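Local coordinates for acyl-CoA synthetase (AMP-forming)/AMP-acid ligase II-like protein (Dyadobacter fermentans, PDB 4GS5) that probably acts as an ATP-dependent, AMP-forming acyl-CoA ligase, possibly on medium-chain fatty acids, at residues A[30-35]-A[96-101]; A[134-139]-A[164-168]; A[145-149]-A[170-174]. All coordinates share one frame; numbering follows the deposited sequence.

Interaction 1: A[30-35]-A[96-101]; sequences FMEKWL and LVRGME. With EDO (1,2-ethanediol), chain U.
Knob-into-hole packing joins helix 22-36 to helix 90-102, with selenomethionine M100 as the knob and F30, M31, W34 and L35 lining the hole. The two short axes cross at -45° and run 10.7 Å apart at closest approach, a separation filled by large side chains. From the M100 end, the selenium and terminal methyl do most of the touching: CE lies 3.3 Å from W34 CG, and SE lies 3.8 Å from L35 CD2. The selenium is 4.4 Å from the centroid of the five-membered ring and 53° off its normal, an oblique Met-aromatic contact. The bend at the last torsion of M100 (chi3 -65°) folds CE back against the indole and also lets it meet F30 CE2.

V97 divides its two methyls between the aromatic residues. Its CG2 comes to the F30 ring edge, 3.5 Å from CZ, while CG1 sits over one face of the W34 indole, toward the rim. With its CG anti to the backbone N, W34 reaches across to the partner helix and directs NE1 to E101 OE2. That bond is weak, 3.4 Å long and bent, and the oxygen lies in the ring plane. A water gives E101 OE2 a firmer bond at 2.6 Å and makes weak links to W34 NE1 and M100 O.

Beyond this interface, F41 of strand 40-46 meets both F30 and W34, R59 makes a cation-pi contact with W34, and helix 59-72 adds L62 against W34 and A66 against V97.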
loop_
_atom_site.group_PDB
_atom_site.type_symbol
_atom_site.label_atom_id
_atom_site.label_comp_id
_atom_site.label_asym_id
_atom_site.label_seq_id
_atom_site.Cartn_x
_atom_site.Cartn_y
_atom_site.Cartn_z
ATOM N N PHE A 30 15.121 -12.100 -19.690
ATOM C CA PHE A 30 13.973 -12.609 -18.981
ATOM C C PHE A 30 12.959 -13.186 -19.959
ATOM O O PHE A 30 12.474 -14.301 -19.771
ATOM C CB PHE A 30 13.299 -11.528 -18.128
ATOM C CG PHE A 30 12.021 -11.989 -17.513
ATOM C CD1 PHE A 30 12.027 -12.683 -16.318
ATOM C CD2 PHE A 30 10.811 -11.758 -18.144
ATOM C CE1 PHE A 30 10.843 -13.122 -15.749
ATOM C CE2 PHE A 30 9.636 -12.203 -17.597
ATOM C CZ PHE A 30 9.647 -12.882 -16.394
HETATM N N MSE A 31 12.637 -12.431 -21.004
HETATM C CA MSE A 31 11.644 -12.900 -21.969
HETATM C C MSE A 31 12.048 -14.210 -22.641
HETATM O O MSE A 31 11.236 -15.138 -22.764
HETATM C CB MSE A 31 11.353 -11.823 -23.006
HETATM C CG MSE A 31 10.665 -10.624 -22.397
HETATM SE SE MSE A 31 10.568 -9.142 -23.625
HETATM C CE MSE A 31 9.040 -9.742 -24.681
ATOM N N GLU A 32 13.308 -14.285 -23.069
ATOM C CA GLU A 32 13.807 -15.509 -23.668
ATOM C C GLU A 32 13.582 -16.661 -22.695
ATOM O O GLU A 32 13.109 -17.725 -23.087
ATOM C CB GLU A 32 15.283 -15.363 -24.024
ATOM C CG GLU A 32 15.519 -14.511 -25.269
ATOM C CD GLU A 32 15.275 -15.276 -26.572
ATOM O OE1 GLU A 32 16.179 -16.043 -26.990
ATOM O OE2 GLU A 32 14.188 -15.108 -27.178
ATOM N N LYS A 33 13.885 -16.441 -21.417
ATOM C CA LYS A 33 13.698 -17.496 -20.423
ATOM C C LYS A 33 12.217 -17.858 -20.232
ATOM O O LYS A 33 11.865 -19.043 -20.147
ATOM C CB LYS A 33 14.352 -17.135 -19.079
ATOM C CG LYS A 33 14.339 -18.301 -18.095
ATOM C CD LYS A 33 14.944 -17.968 -16.735
ATOM C CE LYS A 33 14.820 -19.182 -15.808
ATOM N NZ LYS A 33 15.244 -18.925 -14.403
ATOM N N TRP A 34 11.351 -16.849 -20.169
ATOM C CA TRP A 34 9.921 -17.110 -20.047
ATOM C C TRP A 34 9.425 -18.002 -21.188
ATOM O O TRP A 34 8.809 -19.048 -20.953
ATOM C CB TRP A 34 9.116 -15.809 -20.016
ATOM C CG TRP A 34 7.642 -16.051 -19.860
ATOM C CD1 TRP A 34 6.719 -16.164 -20.854
ATOM C CD2 TRP A 34 6.933 -16.221 -18.631
ATOM N NE1 TRP A 34 5.476 -16.395 -20.323
ATOM C CE2 TRP A 34 5.579 -16.434 -18.961
ATOM C CE3 TRP A 34 7.310 -16.214 -17.284
ATOM C CZ2 TRP A 34 4.597 -16.633 -17.986
ATOM C CZ3 TRP A 34 6.335 -16.414 -16.320
ATOM C CH2 TRP A 34 4.994 -16.614 -16.674
ATOM N N LEU A 35 9.696 -17.578 -22.420
ATOM C CA LEU A 35 9.274 -18.312 -23.612
ATOM C C LEU A 35 9.837 -19.734 -23.657
ATOM O O LEU A 35 9.188 -20.650 -24.168
ATOM C CB LEU A 35 9.663 -17.542 -24.881
ATOM C CG LEU A 35 9.077 -16.124 -24.976
ATOM C CD1 LEU A 35 9.593 -15.399 -26.210
ATOM C CD2 LEU A 35 7.548 -16.156 -24.968
ATOM N N LEU A 96 6.424 -7.284 -18.439
ATOM C CA LEU A 96 6.850 -8.183 -19.521
ATOM C C LEU A 96 6.019 -9.458 -19.551
ATOM O O LEU A 96 5.614 -9.922 -20.616
ATOM C CB LEU A 96 8.328 -8.553 -19.370
ATOM C CG LEU A 96 9.305 -7.379 -19.269
ATOM C CD1 LEU A 96 10.728 -7.905 -19.185
ATOM C CD2 LEU A 96 9.136 -6.454 -20.464
ATOM N N VAL A 97 5.786 -10.026 -18.370
ATOM C CA VAL A 97 4.963 -11.221 -18.226
ATOM C C VAL A 97 3.556 -10.986 -18.747
ATOM O O VAL A 97 3.042 -11.781 -19.542
ATOM C CB VAL A 97 4.889 -11.685 -16.752
ATOM C CG1 VAL A 97 3.845 -12.792 -16.591
ATOM C CG2 VAL A 97 6.265 -12.162 -16.282
ATOM N N ARG A 98 2.929 -9.894 -18.301
ATOM C CA ARG A 98 1.603 -9.520 -18.810
ATOM C C ARG A 98 1.653 -9.387 -20.328
ATOM O O ARG A 98 0.816 -9.935 -21.041
ATOM C CB ARG A 98 1.128 -8.203 -18.188
ATOM C CG ARG A 98 0.802 -8.302 -16.706
ATOM C CD ARG A 98 0.784 -6.919 -16.052
ATOM N NE ARG A 98 0.635 -7.007 -14.602
ATOM C CZ ARG A 98 1.037 -6.071 -13.749
ATOM N NH1 ARG A 98 1.617 -4.965 -14.194
ATOM N NH2 ARG A 98 0.860 -6.239 -12.453
ATOM N N GLY A 99 2.655 -8.666 -20.815
ATOM C CA GLY A 99 2.854 -8.504 -22.244
ATOM C C GLY A 99 2.908 -9.808 -23.021
ATOM O O GLY A 99 2.327 -9.915 -24.103
HETATM N N MSE A 100 3.612 -10.805 -22.490
HETATM C CA MSE A 100 3.756 -12.063 -23.211
HETATM C C MSE A 100 2.545 -12.971 -23.034
HETATM O O MSE A 100 2.174 -13.714 -23.942
HETATM C CB MSE A 100 5.025 -12.794 -22.787
HETATM C CG MSE A 100 6.295 -12.184 -23.329
HETATM SE SE MSE A 100 7.790 -13.202 -22.666
HETATM C CE MSE A 100 7.625 -12.826 -20.764
ATOM N N GLU A 101 1.936 -12.921 -21.856
ATOM C CA GLU A 101 0.758 -13.737 -21.606
ATOM C C GLU A 101 -0.478 -13.207 -22.323
ATOM O O GLU A 101 -1.332 -13.981 -22.740
ATOM C CB GLU A 101 0.499 -13.852 -20.107
ATOM C CG GLU A 101 1.484 -14.762 -19.414
ATOM C CD GLU A 101 1.345 -16.194 -19.894
ATOM O OE1 GLU A 101 0.412 -16.883 -19.422
ATOM O OE2 GLU A 101 2.152 -16.620 -20.752
HETATM C C1 EDO U . 15.038 -15.412 -14.060
HETATM O O1 EDO U . 15.650 -16.378 -13.183
HETATM C C2 EDO U . 16.081 -14.392 -14.494
HETATM O O2 EDO U . 15.770 -13.874 -15.780
HETATM O O HOH W 1 3.448 -16.703 -23.038
#

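Interaction 2: A[134-139]-A[164-168]; sequences LQSILE and LAMQI
Segments 134-139 and 164-168 are helical and steeply inclined, with 66° between their N-to-C directions and 11.0 Å between their axes at closest approach. The backbones come nearest at Q135 and L164, whose CA atoms are 6.5 Å apart; L138 and Q167 form the next pair. No hydrogen bond joins the segments, so the evidence for their association is side-chain packing over a modest 271 Å² of buried surface.

L164 provides a central methyl. Its CD1 lies 4.0 Å from L138 CD1, the two side chains crossing at about a right angle, and it also approaches Q135 CB at 4.1 Å. In L164, CG stands anti to the backbone N (chi1 173°), a setting that carries the branched end across to these partners. On the more buried side, L134 CD2 reaches I168 CG1 at 3.8 Å and is equally close to the CD1 of that isoleucine.

Toward the more exposed side the partner is polar but the contact is still one of packing. Q167, extended beyond CG, and L138 approach from opposite directions, bringing the amide NE2 to 3.7 Å from L138 CB. The E139 carboxylate stands nearby, but its OE2 is 4.1 Å from Q167 NE2, too long for a hydrogen bond, and this glutamate is poorly ordered.

Behind the pair, L134 packs on M129 of strand 126-129. Helix 131-139 lies on the connection from that strand to strand 153-155, and helix 162-169 on the next connection, to strand 175-180; such neighbouring helices beside successive parallel strands are consistent with the alpha/beta architecture of the large N-terminal domain in ANL enzymes.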
loop_
_atom_site.group_PDB
_atom_site.type_symbol
_atom_site.label_atom_id
_atom_site.label_comp_id
_atom_site.label_asym_id
_atom_site.label_seq_id
_atom_site.Cartn_x
_atom_site.Cartn_y
_atom_site.Cartn_z
ATOM N N LEU A 134 3.615 9.871 -12.230
ATOM C CA LEU A 134 2.446 10.538 -12.786
ATOM C C LEU A 134 2.468 12.014 -12.410
ATOM O O LEU A 134 2.099 12.882 -13.195
ATOM C CB LEU A 134 1.152 9.894 -12.288
ATOM C CG LEU A 134 -0.146 10.533 -12.775
ATOM C CD1 LEU A 134 -0.182 10.529 -14.299
ATOM C CD2 LEU A 134 -1.342 9.773 -12.189
ATOM N N GLN A 135 2.900 12.311 -11.197
ATOM C CA GLN A 135 2.957 13.699 -10.754
ATOM C C GLN A 135 3.961 14.477 -11.601
ATOM O O GLN A 135 3.757 15.654 -11.885
ATOM C CB GLN A 135 3.326 13.784 -9.271
ATOM C CG GLN A 135 2.922 15.108 -8.597
ATOM C CD GLN A 135 3.984 16.184 -8.702
ATOM O OE1 GLN A 135 5.123 15.917 -9.081
ATOM N NE2 GLN A 135 3.618 17.415 -8.344
ATOM N N SER A 136 5.052 13.809 -11.991
ATOM C CA SER A 136 6.110 14.446 -12.787
ATOM C C SER A 136 5.587 14.803 -14.168
ATOM O O SER A 136 5.840 15.888 -14.674
ATOM C CB SER A 136 7.322 13.520 -12.956
ATOM O OG SER A 136 8.142 13.514 -11.804
ATOM N N ILE A 137 4.885 13.861 -14.781
ATOM C CA ILE A 137 4.253 14.102 -16.068
ATOM C C ILE A 137 3.311 15.302 -15.990
ATOM O O ILE A 137 3.305 16.149 -16.875
ATOM C CB ILE A 137 3.454 12.879 -16.530
ATOM C CG1 ILE A 137 4.403 11.754 -16.949
ATOM C CG2 ILE A 137 2.501 13.264 -17.660
ATOM C CD1 ILE A 137 3.701 10.428 -17.184
ATOM N N LEU A 138 2.526 15.368 -14.922
ATOM C CA LEU A 138 1.557 16.449 -14.731
ATOM C C LEU A 138 2.183 17.817 -14.442
ATOM O O LEU A 138 1.572 18.851 -14.718
ATOM C CB LEU A 138 0.583 16.085 -13.609
ATOM C CG LEU A 138 -0.350 14.927 -13.948
ATOM C CD1 LEU A 138 -0.980 14.352 -12.681
ATOM C CD2 LEU A 138 -1.413 15.406 -14.939
ATOM N N GLU A 139 3.392 17.826 -13.883
ATOM C CA GLU A 139 4.042 19.082 -13.505
ATOM C C GLU A 139 4.868 19.684 -14.632
ATOM O O GLU A 139 5.062 20.908 -14.709
ATOM C CB GLU A 139 4.932 18.871 -12.281
ATOM C CG GLU A 139 4.153 18.769 -10.990
ATOM C CD GLU A 139 3.644 20.118 -10.513
ATOM O OE1 GLU A 139 4.487 21.023 -10.293
ATOM O OE2 GLU A 139 2.407 20.268 -10.365
ATOM N N LEU A 164 -1.944 14.998 -5.309
ATOM C CA LEU A 164 -1.958 14.184 -6.509
ATOM C C LEU A 164 -3.350 13.546 -6.673
ATOM O O LEU A 164 -3.861 13.422 -7.781
ATOM C CB LEU A 164 -0.830 13.130 -6.489
ATOM C CG LEU A 164 -0.858 12.112 -7.623
ATOM C CD1 LEU A 164 -0.688 12.790 -8.971
ATOM C CD2 LEU A 164 0.193 10.980 -7.458
ATOM N N ALA A 165 -3.975 13.175 -5.565
ATOM C CA ALA A 165 -5.329 12.631 -5.636
ATOM C C ALA A 165 -6.308 13.648 -6.264
ATOM O O ALA A 165 -7.136 13.294 -7.111
ATOM C CB ALA A 165 -5.807 12.201 -4.256
HETATM N N MSE A 166 -6.195 14.908 -5.872
HETATM C CA MSE A 166 -7.034 15.963 -6.456
HETATM C C MSE A 166 -6.813 16.147 -7.960
HETATM O O MSE A 166 -7.770 16.367 -8.708
HETATM C CB MSE A 166 -6.832 17.299 -5.729
HETATM C CG MSE A 166 -7.387 17.331 -4.310
HETATM SE SE MSE A 166 -9.329 17.381 -4.255
HETATM C CE MSE A 166 -9.639 16.258 -2.694
ATOM N N GLN A 167 -5.558 16.074 -8.399
ATOM C CA GLN A 167 -5.213 16.122 -9.827
ATOM C C GLN A 167 -5.763 14.938 -10.629
ATOM O O GLN A 167 -6.241 15.101 -11.758
ATOM C CB GLN A 167 -3.693 16.156 -10.015
ATOM C CG GLN A 167 -3.067 17.537 -9.854
ATOM C CD GLN A 167 -1.552 17.507 -10.007
ATOM O OE1 GLN A 167 -0.845 16.920 -9.188
ATOM N NE2 GLN A 167 -1.052 18.140 -11.058
ATOM N N ILE A 168 -5.665 13.747 -10.052
ATOM C CA ILE A 168 -6.156 12.542 -10.701
ATOM C C ILE A 168 -7.672 12.592 -10.860
ATOM O O ILE A 168 -8.195 12.168 -11.889
ATOM C CB ILE A 168 -5.732 11.285 -9.942
ATOM C CG1 ILE A 168 -4.230 11.049 -10.137
ATOM C CG2 ILE A 168 -6.528 10.075 -10.428
ATOM C CD1 ILE A 168 -3.628 10.056 -9.172
#

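Interaction 3: A[145-149]-A[170-174]; sequences GQVDR and DLAMP
D148 OD2 accepts a 2.6 Å hydrogen bond from a water that in turn accepts one from the backbone N of A172 at 2.9 Å. This water is the polar link between the segments, since no direct hydrogen bond crosses from 145-149 to 170-174. The other carboxylate oxygen of D148 turns to the neighbouring selenomethionine, with OD1 3.6 Å from M173 CB and only slightly farther from M173 CE.

M173 enters against the backbone as well as the side chains of the 3-10 segment. Its CE lies 3.4 Å from V147 O, and SE follows at 3.6 Å from the same carbonyl oxygen. The chain runs extended as far as SE and then bends at chi3 (65°), which brings the methyl against V147, where CE is 3.9 Å from CG2.

In the fold, both segments occupy loops that lead into parallel strands: segment 145-149 precedes strand 153-155, whereas the loop holding segment 170-174 runs into strand 175-180. A172 is the centre of an inverse gamma turn, closed by a weak bond from M173 N to L171 O. On either side of A172 in sequence, L171 and M173 both direct their CB toward the opposing segment.

V147 takes up the two with separate methyls. While CG2 serves M173, CG1 meets L171 CD2 tip to tip at 4.0 Å; the V147 chi1 of 66° sets CG1 between the backbone N and the carbonyl carbon. Helix 131-139 packs alongside, with L138 touching V147 and L171.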
loop_
_atom_site.group_PDB
_atom_site.type_symbol
_atom_site.label_atom_id
_atom_site.label_comp_id
_atom_site.label_asym_id
_atom_site.label_seq_id
_atom_site.Cartn_x
_atom_site.Cartn_y
_atom_site.Cartn_z
ATOM N N GLY A 145 0.364 18.107 -21.104
ATOM C CA GLY A 145 -0.699 18.133 -22.097
ATOM C C GLY A 145 -0.941 16.782 -22.747
ATOM O O GLY A 145 -1.951 16.583 -23.427
ATOM N N GLN A 146 -0.011 15.853 -22.538
ATOM C CA GLN A 146 -0.105 14.525 -23.138
ATOM C C GLN A 146 -0.388 13.435 -22.113
ATOM O O GLN A 146 -0.303 12.256 -22.441
ATOM C CB GLN A 146 1.190 14.169 -23.881
ATOM C CG GLN A 146 1.439 14.962 -25.149
ATOM C CD GLN A 146 1.803 16.404 -24.871
ATOM O OE1 GLN A 146 2.902 16.697 -24.386
ATOM N NE2 GLN A 146 0.884 17.317 -25.175
ATOM N N VAL A 147 -0.720 13.809 -20.878
ATOM C CA VAL A 147 -0.952 12.802 -19.838
ATOM C C VAL A 147 -2.018 11.762 -20.239
ATOM O O VAL A 147 -1.937 10.592 -19.847
ATOM C CB VAL A 147 -1.313 13.443 -18.485
ATOM C CG1 VAL A 147 -2.648 14.164 -18.571
ATOM C CG2 VAL A 147 -1.333 12.390 -17.384
ATOM N N ASP A 148 -3.003 12.177 -21.027
ATOM C CA ASP A 148 -4.055 11.249 -21.433
ATOM C C ASP A 148 -3.583 10.204 -22.471
ATOM O O ASP A 148 -4.201 9.151 -22.620
ATOM C CB ASP A 148 -5.321 12.000 -21.860
ATOM C CG ASP A 148 -6.079 12.576 -20.663
ATOM O OD1 ASP A 148 -5.775 12.184 -19.516
ATOM O OD2 ASP A 148 -6.981 13.408 -20.853
ATOM N N ARG A 149 -2.466 10.474 -23.142
ATOM C CA ARG A 149 -1.883 9.508 -24.066
ATOM C C ARG A 149 -1.439 8.229 -23.346
ATOM O O ARG A 149 -1.068 7.238 -23.980
ATOM C CB ARG A 149 -0.714 10.129 -24.829
ATOM C CG ARG A 149 -1.088 10.782 -26.165
ATOM C CD ARG A 149 -2.018 11.974 -26.002
ATOM N NE ARG A 149 -1.865 12.934 -27.097
ATOM C CZ ARG A 149 -1.929 14.253 -26.944
ATOM N NH1 ARG A 149 -1.774 15.057 -27.984
ATOM N NH2 ARG A 149 -2.150 14.769 -25.746
ATOM N N ASP A 170 -9.448 14.949 -11.602
ATOM C CA ASP A 170 -9.841 15.777 -12.731
ATOM C C ASP A 170 -9.405 15.276 -14.109
ATOM O O ASP A 170 -9.663 15.944 -15.117
ATOM C CB ASP A 170 -9.399 17.222 -12.522
ATOM C CG ASP A 170 -10.575 18.143 -12.344
ATOM O OD1 ASP A 170 -11.065 18.692 -13.359
ATOM O OD2 ASP A 170 -11.036 18.286 -11.189
ATOM N N LEU A 171 -8.761 14.110 -14.153
ATOM C CA LEU A 171 -8.319 13.528 -15.417
ATOM C C LEU A 171 -9.433 12.706 -16.057
ATOM O O LEU A 171 -10.021 11.857 -15.413
ATOM C CB LEU A 171 -7.088 12.641 -15.210
ATOM C CG LEU A 171 -5.809 13.303 -14.701
ATOM C CD1 LEU A 171 -4.709 12.247 -14.472
ATOM C CD2 LEU A 171 -5.350 14.359 -15.686
ATOM N N ALA A 172 -9.702 12.966 -17.332
ATOM C CA ALA A 172 -10.631 12.165 -18.115
ATOM C C ALA A 172 -9.967 10.880 -18.599
ATOM O O ALA A 172 -9.893 10.619 -19.810
ATOM C CB ALA A 172 -11.154 12.985 -19.306
HETATM N N MSE A 173 -9.489 10.086 -17.644
HETATM C CA MSE A 173 -8.732 8.868 -17.926
HETATM C C MSE A 173 -8.764 7.956 -16.709
HETATM O O MSE A 173 -8.496 8.412 -15.602
HETATM C CB MSE A 173 -7.271 9.220 -18.227
HETATM C CG MSE A 173 -6.366 8.013 -18.194
HETATM SE SE MSE A 173 -4.546 8.363 -18.789
HETATM C CE MSE A 173 -4.031 9.573 -17.347
ATOM N N PRO A 174 -9.051 6.658 -16.907
ATOM C CA PRO A 174 -9.128 5.724 -15.778
ATOM C C PRO A 174 -7.792 5.572 -15.063
ATOM O O PRO A 174 -6.816 5.199 -15.705
ATOM C CB PRO A 174 -9.518 4.385 -16.435
ATOM C CG PRO A 174 -9.953 4.706 -17.795
ATOM C CD PRO A 174 -9.324 5.998 -18.197
HETATM O O HOH W 2 -8.076 14.718 -18.889
#

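In the fold
Interactions 2 and 3 form one continuous packed region, with centres 10 Å apart and segments that alternate along the chain. V147 CG2 packs on L134 CD1 at 3.8 Å, and separately L138 CD2 lies 4.1 Å from L171 CD2. N194 spans the same two contacts, its ND2 bonding to I168 O and M173 O. Interaction 1 is separate, its centre 31 Å from that of interaction 2 and 29 Å from that of interaction 3, with about 13 Å between nearest atoms in the latter case. Its nearby ethanediol, held by K33 NZ and V42 N, probably comes from the crystallisation liquor.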